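Local coordinates for endoglucanase, glycoside hydrolase family 5 protein (Cytophaga hutchinsonii, PDB 5IHS) that probably hydrolyses internal beta-1,4-glucosidic bonds of cellulose, as one of the periplasmic endoglucanases that the bacterium requires to live on crystalline cellulose, at residues L57-W62 with C280-A285; V83-M88 with I121-S126; A112-G117 with P151-E156; R138-M143 with Y155-E160. One frame throughout, in Å; residues are numbered along the deposited sequence. Where two conformers were deposited one is given.

Interaction 1: L57-W62 with C280-A285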
loop_
_atom_site.group_PDB
_atom_site.type_symbol
_atom_site.label_atom_id
_atom_site.label_comp_id
_atom_site.label_asym_id
_atom_site.label_seq_id
_atom_site.Cartn_x
_atom_site.Cartn_y
_atom_site.Cartn_z
ATOM N N LEU A 57 7.371 0.427 2.966
ATOM C CA LEU A 57 8.516 1.260 3.264
ATOM C C LEU A 57 8.019 2.631 3.720
ATOM O O LEU A 57 6.867 3.020 3.499
ATOM C CB LEU A 57 9.428 1.339 2.041
ATOM C CG LEU A 57 9.920 -0.030 1.537
ATOM C CD1 LEU A 57 10.642 0.081 0.215
ATOM C CD2 LEU A 57 10.784 -0.748 2.551
ATOM N N PHE A 58 8.902 3.366 4.370
ATOM C CA PHE A 58 8.631 4.714 4.857
ATOM C C PHE A 58 8.988 5.708 3.754
ATOM O O PHE A 58 9.637 5.356 2.770
ATOM C CB PHE A 58 9.504 4.901 6.103
ATOM C CG PHE A 58 9.293 6.171 6.924
ATOM C CD1 PHE A 58 8.424 6.181 8.009
ATOM C CD2 PHE A 58 10.096 7.291 6.729
ATOM C CE1 PHE A 58 8.303 7.307 8.814
ATOM C CE2 PHE A 58 9.982 8.409 7.546
ATOM C CZ PHE A 58 9.093 8.414 8.583
ATOM N N TRP A 59 8.572 6.962 3.932
ATOM C CA TRP A 59 8.910 8.060 3.029
ATOM C C TRP A 59 10.270 7.874 2.363
ATOM O O TRP A 59 11.302 7.840 3.044
ATOM C CB TRP A 59 8.972 9.358 3.817
ATOM C CG TRP A 59 7.695 9.830 4.425
ATOM C CD1 TRP A 59 7.155 9.479 5.632
ATOM C CD2 TRP A 59 6.832 10.818 3.873
ATOM N NE1 TRP A 59 5.999 10.187 5.848
ATOM C CE2 TRP A 59 5.774 11.012 4.775
ATOM C CE3 TRP A 59 6.859 11.559 2.690
ATOM C CZ2 TRP A 59 4.751 11.932 4.533
ATOM C CZ3 TRP A 59 5.853 12.470 2.452
ATOM C CH2 TRP A 59 4.813 12.650 3.366
ATOM N N SER A 60 10.291 7.824 1.032
ATOM C CA SER A 60 11.504 7.486 0.304
ATOM C C SER A 60 12.627 8.493 0.519
ATOM O O SER A 60 13.805 8.116 0.456
ATOM C CB SER A 60 11.194 7.381 -1.185
ATOM O OG SER A 60 10.637 8.572 -1.713
ATOM N N GLN A 61 12.302 9.769 0.739
ATOM C CA GLN A 61 13.371 10.754 0.881
ATOM C C GLN A 61 14.027 10.718 2.258
ATOM O O GLN A 61 15.114 11.285 2.431
ATOM C CB GLN A 61 12.893 12.170 0.507
ATOM C CG GLN A 61 11.983 12.879 1.502
ATOM C CD GLN A 61 10.506 12.615 1.257
ATOM O OE1 GLN A 61 10.084 11.463 1.081
ATOM N NE2 GLN A 61 9.708 13.680 1.244
ATOM N N TRP A 62 13.409 10.046 3.229
ATOM C CA TRP A 62 13.910 10.020 4.594
ATOM C C TRP A 62 14.360 8.644 5.068
ATOM O O TRP A 62 15.163 8.570 6.005
ATOM C CB TRP A 62 12.852 10.588 5.551
ATOM C CG TRP A 62 12.539 12.036 5.265
ATOM C CD1 TRP A 62 13.420 13.017 4.914
ATOM C CD2 TRP A 62 11.247 12.647 5.277
ATOM N NE1 TRP A 62 12.756 14.199 4.709
ATOM C CE2 TRP A 62 11.421 14.000 4.929
ATOM C CE3 TRP A 62 9.957 12.184 5.548
ATOM C CZ2 TRP A 62 10.356 14.891 4.846
ATOM C CZ3 TRP A 62 8.901 13.071 5.464
ATOM C CH2 TRP A 62 9.107 14.410 5.121
ATOM N N CYS A 280 -1.128 -3.567 4.224
ATOM C CA CYS A 280 0.311 -3.334 4.366
ATOM C C CYS A 280 0.579 -2.456 5.578
ATOM O O CYS A 280 -0.054 -1.409 5.733
ATOM C CB CYS A 280 0.906 -2.597 3.160
ATOM S SG CYS A 280 0.910 -3.505 1.629
ATOM N N ASN A 281 1.542 -2.857 6.404
ATOM C CA ASN A 281 1.860 -2.147 7.641
ATOM C C ASN A 281 2.899 -1.050 7.440
ATOM O O ASN A 281 3.894 -1.223 6.726
ATOM C CB ASN A 281 2.389 -3.132 8.681
ATOM C CG ASN A 281 2.846 -2.449 9.959
ATOM O OD1 ASN A 281 4.036 -2.432 10.270
ATOM N ND2 ASN A 281 1.897 -1.918 10.719
ATOM N N TRP A 282 2.674 0.066 8.128
ATOM C CA TRP A 282 3.610 1.181 8.225
ATOM C C TRP A 282 4.409 1.025 9.515
ATOM O O TRP A 282 3.806 1.085 10.601
ATOM C CB TRP A 282 2.810 2.474 8.270
ATOM C CG TRP A 282 3.602 3.743 8.243
ATOM C CD1 TRP A 282 3.997 4.484 9.317
ATOM C CD2 TRP A 282 4.072 4.434 7.081
ATOM N NE1 TRP A 282 4.678 5.593 8.896
ATOM C CE2 TRP A 282 4.735 5.595 7.530
ATOM C CE3 TRP A 282 3.999 4.185 5.704
ATOM C CZ2 TRP A 282 5.313 6.512 6.650
ATOM C CZ3 TRP A 282 4.573 5.098 4.832
ATOM C CH2 TRP A 282 5.207 6.254 5.310
ATOM N N SER A 283 5.732 0.839 9.459
ATOM C CA SER A 283 6.537 0.774 8.246
ATOM C C SER A 283 7.903 0.171 8.538
ATOM O O SER A 283 8.333 0.076 9.692
ATOM C CB SER A 283 6.789 2.166 7.650
ATOM O OG SER A 283 7.752 2.887 8.403
ATOM N N ILE A 284 8.606 -0.170 7.458
ATOM C CA ILE A 284 10.041 -0.432 7.499
ATOM C C ILE A 284 10.756 0.919 7.591
ATOM O O ILE A 284 10.969 1.622 6.603
ATOM C CB ILE A 284 10.503 -1.260 6.300
ATOM C CG1 ILE A 284 9.777 -2.621 6.265
ATOM C CG2 ILE A 284 12.008 -1.418 6.311
ATOM C CD1 ILE A 284 10.043 -3.531 7.454
ATOM N N ALA A 285 11.091 1.288 8.819
ATOM C CA ALA A 285 11.805 2.505 9.157
ATOM C C ALA A 285 12.454 2.236 10.490
ATOM O O ALA A 285 11.947 1.433 11.274
ATOM C CB ALA A 285 10.851 3.685 9.335
HETATM O O HOH W 1 11.804 2.657 4.167
#
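Residues 57-62 and 280-285 share one parallel bridge, Leu-57 beside Ile-284 with 4.8 Å from CA to CA, just past the corner the chain turns at the cis peptide between Trp-282 and Ser-283. At the bridge Leu-57 CD2 rests 3.8 Å from Ile-284 CB. A water sits beyond it, taking the N-H of Phe-58 (N to water O 3.0 Å) and donating to Ile-284 O, 2.8 Å away. CG of Trp-282 is anti to its backbone N (chi1 -175°), which carries the indole across to residues 57-59; a tryptophan at this corner of the last barrel strand is consistent with the sugar-stacking residue of family 5 relatives. CZ2 comes 3.4 Å from Phe-58 CD1, the two rings oblique, and the same edge points at the face of Trp-59 in an offset edge-to-face pair, planes at 84°. Ser-283 OG lies at the edge of the Phe-58 ring, and Ala-285 CB packs 3.7 Å from Phe-58 CB. A leucine in place of Trp-282 would probably loosen Phe-58 and Trp-59 and lose the ring laid almost parallel against His-125. With no direct hydrogen bond between the segments, cohesion comes from ring and aliphatic packing plus one water.

Interaction 2: V83-M88 with I121-S126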
loop_
_atom_site.group_PDB
_atom_site.type_symbol
_atom_site.label_atom_id
_atom_site.label_comp_id
_atom_site.label_asym_id
_atom_site.label_seq_id
_atom_site.Cartn_x
_atom_site.Cartn_y
_atom_site.Cartn_z
ATOM N N VAL A 83 3.322 -8.654 -0.833
ATOM C CA VAL A 83 3.318 -7.337 -1.452
ATOM C C VAL A 83 4.250 -6.452 -0.627
ATOM O O VAL A 83 4.378 -6.616 0.594
ATOM C CB VAL A 83 1.873 -6.767 -1.537
ATOM C CG1 VAL A 83 1.234 -6.614 -0.143
ATOM C CG2 VAL A 83 1.828 -5.452 -2.303
ATOM N N VAL A 84 4.883 -5.490 -1.302
ATOM C CA VAL A 84 5.671 -4.435 -0.671
ATOM C C VAL A 84 5.230 -3.113 -1.282
ATOM O O VAL A 84 4.911 -3.045 -2.474
ATOM C CB VAL A 84 7.197 -4.673 -0.845
ATOM C CG1 VAL A 84 7.608 -4.740 -2.314
ATOM C CG2 VAL A 84 8.018 -3.618 -0.114
ATOM N N ARG A 85 5.226 -2.056 -0.471
ATOM C CA ARG A 85 4.792 -0.725 -0.897
ATOM C C ARG A 85 5.958 0.252 -0.872
ATOM O O ARG A 85 6.627 0.413 0.153
ATOM C CB ARG A 85 3.647 -0.244 -0.010
ATOM C CG ARG A 85 3.160 1.186 -0.219
ATOM C CD ARG A 85 1.958 1.387 0.654
ATOM N NE ARG A 85 1.225 2.645 0.564
ATOM C CZ ARG A 85 1.168 3.587 1.508
ATOM N NH1 ARG A 85 1.974 3.589 2.565
ATOM N NH2 ARG A 85 0.279 4.558 1.368
ATOM N N ALA A 86 6.193 0.899 -2.013
ATOM C CA ALA A 86 7.219 1.925 -2.175
ATOM C C ALA A 86 6.536 3.279 -2.002
ATOM O O ALA A 86 5.758 3.694 -2.864
ATOM C CB ALA A 86 7.869 1.806 -3.551
ATOM N N ALA A 87 6.818 3.954 -0.882
ATOM C CA ALA A 87 6.143 5.193 -0.485
ATOM C C ALA A 87 6.988 6.376 -0.950
ATOM O O ALA A 87 7.799 6.922 -0.197
ATOM C CB ALA A 87 5.920 5.214 1.025
ATOM N N MET A 88 6.778 6.792 -2.197
ATOM C CA MET A 88 7.591 7.845 -2.789
ATOM C C MET A 88 7.114 9.207 -2.295
ATOM O O MET A 88 6.019 9.665 -2.640
ATOM C CB MET A 88 7.519 7.795 -4.310
ATOM C CG MET A 88 8.557 8.718 -4.929
ATOM S SD MET A 88 8.509 8.887 -6.715
ATOM C CE MET A 88 6.931 9.707 -6.913
ATOM N N ILE A 121 3.365 -2.093 -4.714
ATOM C CA ILE A 121 2.553 -0.886 -4.815
ATOM C C ILE A 121 3.471 0.303 -5.052
ATOM O O ILE A 121 4.378 0.563 -4.255
ATOM C CB ILE A 121 1.727 -0.664 -3.543
ATOM C CG1 ILE A 121 0.780 -1.834 -3.278
ATOM C CG2 ILE A 121 0.947 0.640 -3.649
ATOM C CD1 ILE A 121 0.218 -1.848 -1.879
ATOM N N ILE A 122 3.204 1.027 -6.138
ATOM C CA ILE A 122 3.878 2.282 -6.445
ATOM C C ILE A 122 3.006 3.384 -5.850
ATOM O O ILE A 122 1.969 3.723 -6.419
ATOM C CB ILE A 122 4.066 2.467 -7.953
ATOM C CG1 ILE A 122 4.938 1.353 -8.541
ATOM C CG2 ILE A 122 4.657 3.848 -8.259
ATOM C CD1 ILE A 122 5.000 1.362 -10.046
ATOM N N ASP A 123 3.415 3.926 -4.691
ATOM C CA ASP A 123 2.627 4.886 -3.914
ATOM C C ASP A 123 3.157 6.308 -4.088
ATOM O O ASP A 123 4.292 6.625 -3.701
ATOM C CB ASP A 123 2.642 4.452 -2.447
ATOM C CG ASP A 123 2.290 5.550 -1.448
ATOM O OD1 ASP A 123 1.456 6.431 -1.734
ATOM O OD2 ASP A 123 2.878 5.464 -0.317
ATOM N N TYR A 124 2.317 7.165 -4.671
ATOM C CA TYR A 124 2.559 8.602 -4.777
ATOM C C TYR A 124 2.195 9.188 -3.419
ATOM O O TYR A 124 1.029 9.463 -3.125
ATOM C CB TYR A 124 1.713 9.164 -5.910
ATOM C CG TYR A 124 2.159 10.494 -6.465
ATOM C CD1 TYR A 124 3.309 10.586 -7.250
ATOM C CD2 TYR A 124 1.440 11.654 -6.236
ATOM C CE1 TYR A 124 3.725 11.791 -7.779
ATOM C CE2 TYR A 124 1.853 12.869 -6.771
ATOM C CZ TYR A 124 2.999 12.927 -7.538
ATOM O OH TYR A 124 3.442 14.111 -8.084
ATOM N N HIS A 125 3.212 9.337 -2.568
ATOM C CA HIS A 125 3.001 9.527 -1.135
ATOM C C HIS A 125 2.843 11.015 -0.839
ATOM O O HIS A 125 3.729 11.688 -0.310
ATOM C CB HIS A 125 4.115 8.865 -0.334
ATOM C CG HIS A 125 3.725 8.565 1.075
ATOM N ND1 HIS A 125 2.991 7.451 1.417
ATOM C CD2 HIS A 125 3.962 9.242 2.224
ATOM C CE1 HIS A 125 2.810 7.443 2.723
ATOM N NE2 HIS A 125 3.380 8.523 3.239
ATOM N N SER A 126 1.668 11.512 -1.221
ATOM C CA SER A 126 1.322 12.923 -1.179
ATOM C C SER A 126 0.060 13.165 -0.361
ATOM O O SER A 126 -0.836 12.318 -0.294
ATOM C CB SER A 126 1.072 13.436 -2.601
ATOM O OG SER A 126 0.695 14.803 -2.620
#
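OD2 of Asp-123 is the hub of this contact. It lies over the centre of the Arg-85 guanidinium, 3.1 Å from CZ, the carboxylate and guanidinium planes only 10° apart; no N-H of the arginine points at it, so this salt bridge works through charge alone. On its syn lone pair the same oxygen receives the N-H of His-125 ND1 at 2.6 Å, near the imidazole plane. Ala-87 CB closes in to 3.3 Å from OD2 and makes an off-centre CH-pi contact with the imidazole. The arginine, extended from CG to NE, spends its N-H groups elsewhere: NE on Glu-156, NH1 on Glu-248 and Ser-56. Nearby positive charge would probably keep Asp-123 ionised, and its bond to ND1 helps set the rotation of the His-125 ring, which Trp-59 and Trp-282 also meet. Beneath, a parallel ladder runs from Ile-121 N to Val-84 O (2.9 Å) up to His-125 N to Met-88 O (2.8 Å), the last donor above the carbonyl plane. On the other face Met-88 CE touches Tyr-124 CD1 at 3.7 Å. These are neighbouring strands of a beta-alpha-beta unit in the TIM barrel, helix 99-116 covering the Met-88 face and the Arg-85 face turned to the barrel interior.

Interaction 3: A112-G117 with P151-E156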
loop_
_atom_site.group_PDB
_atom_site.type_symbol
_atom_site.label_atom_id
_atom_site.label_comp_id
_atom_site.label_asym_id
_atom_site.label_seq_id
_atom_site.Cartn_x
_atom_site.Cartn_y
_atom_site.Cartn_z
ATOM N N ALA A 112 13.071 -5.246 -7.829
ATOM C CA ALA A 112 13.311 -6.351 -6.912
ATOM C C ALA A 112 12.057 -7.185 -6.713
ATOM O O ALA A 112 12.129 -8.413 -6.649
ATOM C CB ALA A 112 13.805 -5.821 -5.570
ATOM N N ALA A 113 10.894 -6.540 -6.586
ATOM C CA ALA A 113 9.651 -7.297 -6.465
ATOM C C ALA A 113 9.420 -8.172 -7.689
ATOM O O ALA A 113 8.956 -9.315 -7.569
ATOM C CB ALA A 113 8.474 -6.348 -6.257
ATOM N N ILE A 114 9.725 -7.649 -8.880
ATOM C CA ILE A 114 9.598 -8.445 -10.098
ATOM C C ILE A 114 10.567 -9.628 -10.058
ATOM O O ILE A 114 10.194 -10.773 -10.348
ATOM C CB ILE A 114 9.789 -7.555 -11.345
ATOM C CG1 ILE A 114 8.645 -6.538 -11.457
ATOM C CG2 ILE A 114 9.875 -8.394 -12.613
ATOM C CD1 ILE A 114 8.920 -5.389 -12.434
ATOM N N ALA A 115 11.819 -9.373 -9.675
ATOM C CA ALA A 115 12.806 -10.445 -9.615
ATOM C C ALA A 115 12.415 -11.511 -8.597
ATOM O O ALA A 115 12.677 -12.703 -8.803
ATOM C CB ALA A 115 14.182 -9.870 -9.291
ATOM N N LYS A 116 11.799 -11.111 -7.489
ATOM C CA LYS A 116 11.479 -12.033 -6.406
ATOM C C LYS A 116 10.053 -12.565 -6.479
ATOM O O LYS A 116 9.669 -13.403 -5.654
ATOM C CB LYS A 116 11.757 -11.386 -5.042
ATOM C CG LYS A 116 13.224 -11.030 -4.816
ATOM C CD LYS A 116 14.183 -12.221 -4.907
ATOM C CE LYS A 116 15.552 -11.809 -5.455
ATOM N NZ LYS A 116 16.003 -10.472 -4.993
ATOM N N GLY A 117 9.279 -12.137 -7.468
ATOM C CA GLY A 117 7.954 -12.679 -7.683
ATOM C C GLY A 117 6.896 -12.305 -6.671
ATOM O O GLY A 117 6.009 -13.122 -6.410
ATOM N N PRO A 151 2.572 -8.192 -14.269
ATOM C CA PRO A 151 1.445 -8.415 -13.342
ATOM C C PRO A 151 1.715 -7.992 -11.912
ATOM O O PRO A 151 0.766 -7.881 -11.120
ATOM C CB PRO A 151 1.211 -9.927 -13.433
ATOM C CG PRO A 151 2.563 -10.483 -13.836
ATOM C CD PRO A 151 3.128 -9.464 -14.784
ATOM N N ASN A 152 2.970 -7.754 -11.549
ATOM C CA ASN A 152 3.298 -7.432 -10.162
ATOM C C ASN A 152 2.793 -6.059 -9.728
ATOM O O ASN A 152 2.730 -5.802 -8.523
ATOM C CB ASN A 152 4.820 -7.414 -9.990
ATOM C CG ASN A 152 5.490 -8.662 -10.507
ATOM O OD1 ASN A 152 5.416 -8.969 -11.704
ATOM N ND2 ASN A 152 6.206 -9.367 -9.625
ATOM N N ILE A 153 2.499 -5.166 -10.671
ATOM C CA ILE A 153 2.350 -3.738 -10.387
ATOM C C ILE A 153 0.944 -3.410 -9.901
ATOM O O ILE A 153 -0.047 -3.769 -10.544
ATOM C CB ILE A 153 2.644 -2.913 -11.650
ATOM C CG1 ILE A 153 3.957 -3.329 -12.338
ATOM C CG2 ILE A 153 2.561 -1.415 -11.336
ATOM C CD1 ILE A 153 5.175 -3.112 -11.513
ATOM N N ILE A 154 0.878 -2.634 -8.818
ATOM C CA ILE A 154 -0.325 -1.971 -8.323
ATOM C C ILE A 154 0.023 -0.490 -8.177
ATOM O O ILE A 154 1.066 -0.152 -7.611
ATOM C CB ILE A 154 -0.746 -2.558 -6.956
ATOM C CG1 ILE A 154 -1.035 -4.061 -7.077
ATOM C CG2 ILE A 154 -1.943 -1.803 -6.383
ATOM C CD1 ILE A 154 -1.057 -4.781 -5.741
ATOM N N TYR A 155 -0.820 0.394 -8.718
ATOM C CA TYR A 155 -0.580 1.830 -8.636
ATOM C C TYR A 155 -1.418 2.439 -7.519
ATOM O O TYR A 155 -2.590 2.096 -7.366
ATOM C CB TYR A 155 -0.944 2.525 -9.946
ATOM C CG TYR A 155 -0.249 1.971 -11.163
ATOM C CD1 TYR A 155 0.999 2.432 -11.548
ATOM C CD2 TYR A 155 -0.846 0.995 -11.939
ATOM C CE1 TYR A 155 1.630 1.930 -12.674
ATOM C CE2 TYR A 155 -0.225 0.489 -13.071
ATOM C CZ TYR A 155 1.010 0.960 -13.433
ATOM O OH TYR A 155 1.664 0.469 -14.543
ATOM N N GLU A 156 -0.840 3.379 -6.766
ATOM C CA GLU A 156 -1.541 4.097 -5.699
ATOM C C GLU A 156 -1.301 5.587 -5.943
ATOM O O GLU A 156 -0.219 6.117 -5.684
ATOM C CB GLU A 156 -1.067 3.615 -4.331
ATOM C CG GLU A 156 -1.690 4.386 -3.178
ATOM C CD GLU A 156 -1.250 3.904 -1.808
ATOM O OE1 GLU A 156 -0.338 3.051 -1.715
ATOM O OE2 GLU A 156 -1.846 4.388 -0.803
HETATM O O HOH W 2 7.684 -11.607 -10.896
#
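Asn-152 presses its amide against the last turn of helix 99-116, and this is the close part of the contact. Its CG, anti to the carbonyl carbon (chi1 -52°), aims ND2 at the helix backbone, 3.5 Å from Ile-114 CA, while CG1 of Ile-114 lies 3.9 Å from the amide CG. ND2 is well provided for: it donates to Ile-118 O, just past the helix, and to a water 3.0 Å away that in turn donates to Ile-114 O at 2.7 Å. The helix ends here in a Schellman motif, Gly-117 taking a positive phi of 71°. This is the end of the TIM barrel where the strands begin: helix 99-116 hands over to strand 119-125, and Asn-152, just before strand 153-156, reaches back to that turn. An alanine here would remove the donor that ND2 offers to Ile-118 O and the water, and would probably loosen the hold on the helix end. Away from the amide the fit slackens. Ile-114 CD1 and Ile-153 CD1 meet only tip to tip at 4.5 Å, with Tyr-147 of helix 133-147 touching both side chains, and Ile-114 remains partly open to solvent.

Interaction 4: R138-M143 with Y155-E160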
loop_
_atom_site.group_PDB
_atom_site.type_symbol
_atom_site.label_atom_id
_atom_site.label_comp_id
_atom_site.label_asym_id
_atom_site.label_seq_id
_atom_site.Cartn_x
_atom_site.Cartn_y
_atom_site.Cartn_z
ATOM N N ARG A 138 2.950 12.821 -15.213
ATOM C CA ARG A 138 4.230 12.491 -15.833
ATOM C C ARG A 138 4.846 11.265 -15.168
ATOM O O ARG A 138 5.298 10.329 -15.843
ATOM C CB ARG A 138 5.171 13.700 -15.735
ATOM C CG ARG A 138 6.528 13.505 -16.394
ATOM C CD ARG A 138 7.295 14.831 -16.531
ATOM N NE ARG A 138 7.555 15.487 -15.246
ATOM C CZ ARG A 138 6.959 16.600 -14.807
ATOM N NH1 ARG A 138 7.288 17.099 -13.623
ATOM N NH2 ARG A 138 6.048 17.227 -15.536
ATOM N N PHE A 139 4.863 11.257 -13.833
ATOM C CA PHE A 139 5.425 10.136 -13.088
ATOM C C PHE A 139 4.709 8.836 -13.426
ATOM O O PHE A 139 5.343 7.819 -13.732
ATOM C CB PHE A 139 5.326 10.410 -11.589
ATOM C CG PHE A 139 5.718 9.230 -10.753
ATOM C CD1 PHE A 139 7.044 8.842 -10.664
ATOM C CD2 PHE A 139 4.765 8.497 -10.065
ATOM C CE1 PHE A 139 7.414 7.746 -9.905
ATOM C CE2 PHE A 139 5.129 7.399 -9.306
ATOM C CZ PHE A 139 6.458 7.019 -9.227
ATOM N N PHE A 140 3.380 8.841 -13.350
ATOM C CA PHE A 140 2.643 7.610 -13.581
ATOM C C PHE A 140 2.702 7.174 -15.036
ATOM O O PHE A 140 2.714 5.968 -15.307
ATOM C CB PHE A 140 1.220 7.714 -13.040
ATOM C CG PHE A 140 1.154 7.446 -11.570
ATOM C CD1 PHE A 140 1.379 6.168 -11.089
ATOM C CD2 PHE A 140 0.928 8.464 -10.658
ATOM C CE1 PHE A 140 1.377 5.900 -9.728
ATOM C CE2 PHE A 140 0.914 8.194 -9.287
ATOM C CZ PHE A 140 1.135 6.903 -8.830
ATOM N N SER A 141 2.747 8.115 -15.984
ATOM C CA SER A 141 2.951 7.741 -17.383
ATOM C C SER A 141 4.275 7.011 -17.560
ATOM O O SER A 141 4.361 6.002 -18.274
ATOM C CB SER A 141 2.944 8.984 -18.275
ATOM O OG SER A 141 1.664 9.566 -18.356
ATOM N N GLU A 142 5.334 7.519 -16.930
ATOM C CA GLU A 142 6.640 6.871 -17.038
ATOM C C GLU A 142 6.614 5.471 -16.439
ATOM O O GLU A 142 7.160 4.525 -17.023
ATOM C CB GLU A 142 7.693 7.714 -16.333
ATOM C CG GLU A 142 7.996 8.982 -17.069
ATOM C CD GLU A 142 8.949 9.886 -16.328
ATOM O OE1 GLU A 142 9.492 9.462 -15.287
ATOM O OE2 GLU A 142 9.160 11.026 -16.798
ATOM N N MET A 143 5.999 5.321 -15.266
ATOM C CA MET A 143 5.952 4.013 -14.629
ATOM C C MET A 143 5.127 3.037 -15.450
ATOM O O MET A 143 5.518 1.877 -15.621
ATOM C CB MET A 143 5.401 4.135 -13.201
ATOM C CG MET A 143 6.275 4.927 -12.223
ATOM S SD MET A 143 7.919 4.236 -11.980
ATOM C CE MET A 143 8.815 5.281 -13.073
ATOM N N TYR A 155 -0.820 0.394 -8.718
ATOM C CA TYR A 155 -0.580 1.830 -8.636
ATOM C C TYR A 155 -1.418 2.439 -7.519
ATOM O O TYR A 155 -2.590 2.096 -7.366
ATOM C CB TYR A 155 -0.944 2.525 -9.946
ATOM C CG TYR A 155 -0.249 1.971 -11.163
ATOM C CD1 TYR A 155 0.999 2.432 -11.548
ATOM C CD2 TYR A 155 -0.846 0.995 -11.939
ATOM C CE1 TYR A 155 1.630 1.930 -12.674
ATOM C CE2 TYR A 155 -0.225 0.489 -13.071
ATOM C CZ TYR A 155 1.010 0.960 -13.433
ATOM O OH TYR A 155 1.664 0.469 -14.543
ATOM N N GLU A 156 -0.840 3.379 -6.766
ATOM C CA GLU A 156 -1.541 4.097 -5.699
ATOM C C GLU A 156 -1.301 5.587 -5.943
ATOM O O GLU A 156 -0.219 6.117 -5.684
ATOM C CB GLU A 156 -1.067 3.615 -4.331
ATOM C CG GLU A 156 -1.690 4.386 -3.178
ATOM C CD GLU A 156 -1.250 3.904 -1.808
ATOM O OE1 GLU A 156 -0.338 3.051 -1.715
ATOM O OE2 GLU A 156 -1.846 4.388 -0.803
ATOM N N VAL A 157 -2.319 6.265 -6.485
ATOM C CA VAL A 157 -2.107 7.581 -7.096
ATOM C C VAL A 157 -2.153 8.762 -6.138
ATOM O O VAL A 157 -1.733 9.862 -6.521
ATOM C CB VAL A 157 -3.082 7.819 -8.266
ATOM C CG1 VAL A 157 -2.861 6.774 -9.359
ATOM C CG2 VAL A 157 -4.535 7.837 -7.805
ATOM N N TYR A 158 -2.631 8.577 -4.910
ATOM C CA TYR A 158 -2.772 9.709 -3.981
ATOM C C TYR A 158 -2.888 9.141 -2.558
ATOM O O TYR A 158 -3.996 8.911 -2.073
ATOM C CB TYR A 158 -4.000 10.535 -4.346
ATOM C CG TYR A 158 -4.153 11.883 -3.662
ATOM C CD1 TYR A 158 -3.430 12.219 -2.526
ATOM C CD2 TYR A 158 -5.045 12.823 -4.171
ATOM C CE1 TYR A 158 -3.600 13.451 -1.913
ATOM C CE2 TYR A 158 -5.217 14.052 -3.569
ATOM C CZ TYR A 158 -4.493 14.361 -2.438
ATOM O OH TYR A 158 -4.632 15.570 -1.796
ATOM N N ASN A 159 -1.741 8.970 -1.885
ATOM C CA ASN A 159 -1.694 8.362 -0.556
ATOM C C ASN A 159 -2.829 8.794 0.373
ATOM O O ASN A 159 -3.675 7.966 0.746
ATOM C CB ASN A 159 -0.343 8.701 0.074
ATOM C CG ASN A 159 -0.258 8.299 1.532
ATOM O OD1 ASN A 159 -0.631 7.192 1.892
ATOM N ND2 ASN A 159 0.210 9.204 2.390
ATOM N N GLU A 160 -2.821 10.069 0.781
ATOM C CA GLU A 160 -3.690 10.549 1.857
ATOM C C GLU A 160 -4.143 11.972 1.592
ATOM O O GLU A 160 -3.547 12.944 2.090
ATOM C CB GLU A 160 -3.013 10.458 3.218
ATOM C CG GLU A 160 -3.098 9.085 3.830
ATOM C CD GLU A 160 -2.546 9.017 5.241
ATOM O OE1 GLU A 160 -2.145 10.075 5.787
ATOM O OE2 GLU A 160 -2.530 7.910 5.824
#
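Helix 133-147 and strand 153-156 are the last two members of a beta-alpha-beta unit in the TIM barrel, and here the helix lies on the outside of the strand and of the chain that leaves it. Phe-140 carries the contact. With CG anti to the carbonyl carbon (chi1 -82°), its ring drops from the helix toward the barrel wall, where Val-178 and Ile-182 of helix 167-185 also pack on it, and is held on both faces. Val-157 CG1 sits over one, 4.1 Å from the ring centroid and 15° off the normal, a CH-pi contact; Phe-139 CD2 lies over the centre of the other, 3.8 Å above the plane. The rim is used as well: CZ points to Glu-156 O, 3.5 Å away and near the ring plane, and CD1 comes 3.8 Å from Tyr-155 CD1, the two side chains running antiparallel alongside one another. Met-143 CB lies at the edge of the Tyr-155 ring, 4.4 Å from CE1. The phenol OH is hydrogen-bonded to Asp-186, whereas Glu-156 points the other way, into the barrel, toward Arg-85 and Thr-247. Farther along, Asn-159 and Glu-160, the latter bonded through OE2 to His-220, are consistent with the Asn-Glu pair of family 5 enzymes, whose glutamate is the general acid/base. No hydrogen bond joins helix to strand, so the contact is largely apolar; the slightly positive C-H rim facing a carbonyl oxygen is likely to add a weak electrostatic attraction.

Interaction 1 and the C-terminal ends of the strand segments in interactions 2 and 4 approach the barrel mouth where the catalytic residues of family 5 lie, whereas interaction 3 lies at the opposite end, its centre about 17 Å from that of interaction 1. Interactions 1 and 2 share backbone pairing, with probable hydrogen bonds from Leu-57 N to Arg-85 O and from Ser-60 N to Ala-87 O, both 2.9 Å. Arg-85 NE, 2.8 Å from Glu-156 OE1, ties interaction 2 to the strand 153-156 that interactions 3 and 4 both use. Trp-282 of interaction 1 touches Glu-248, probably the equivalent of the family nucleophile, while Asn-159 of interaction 4 packs on His-125.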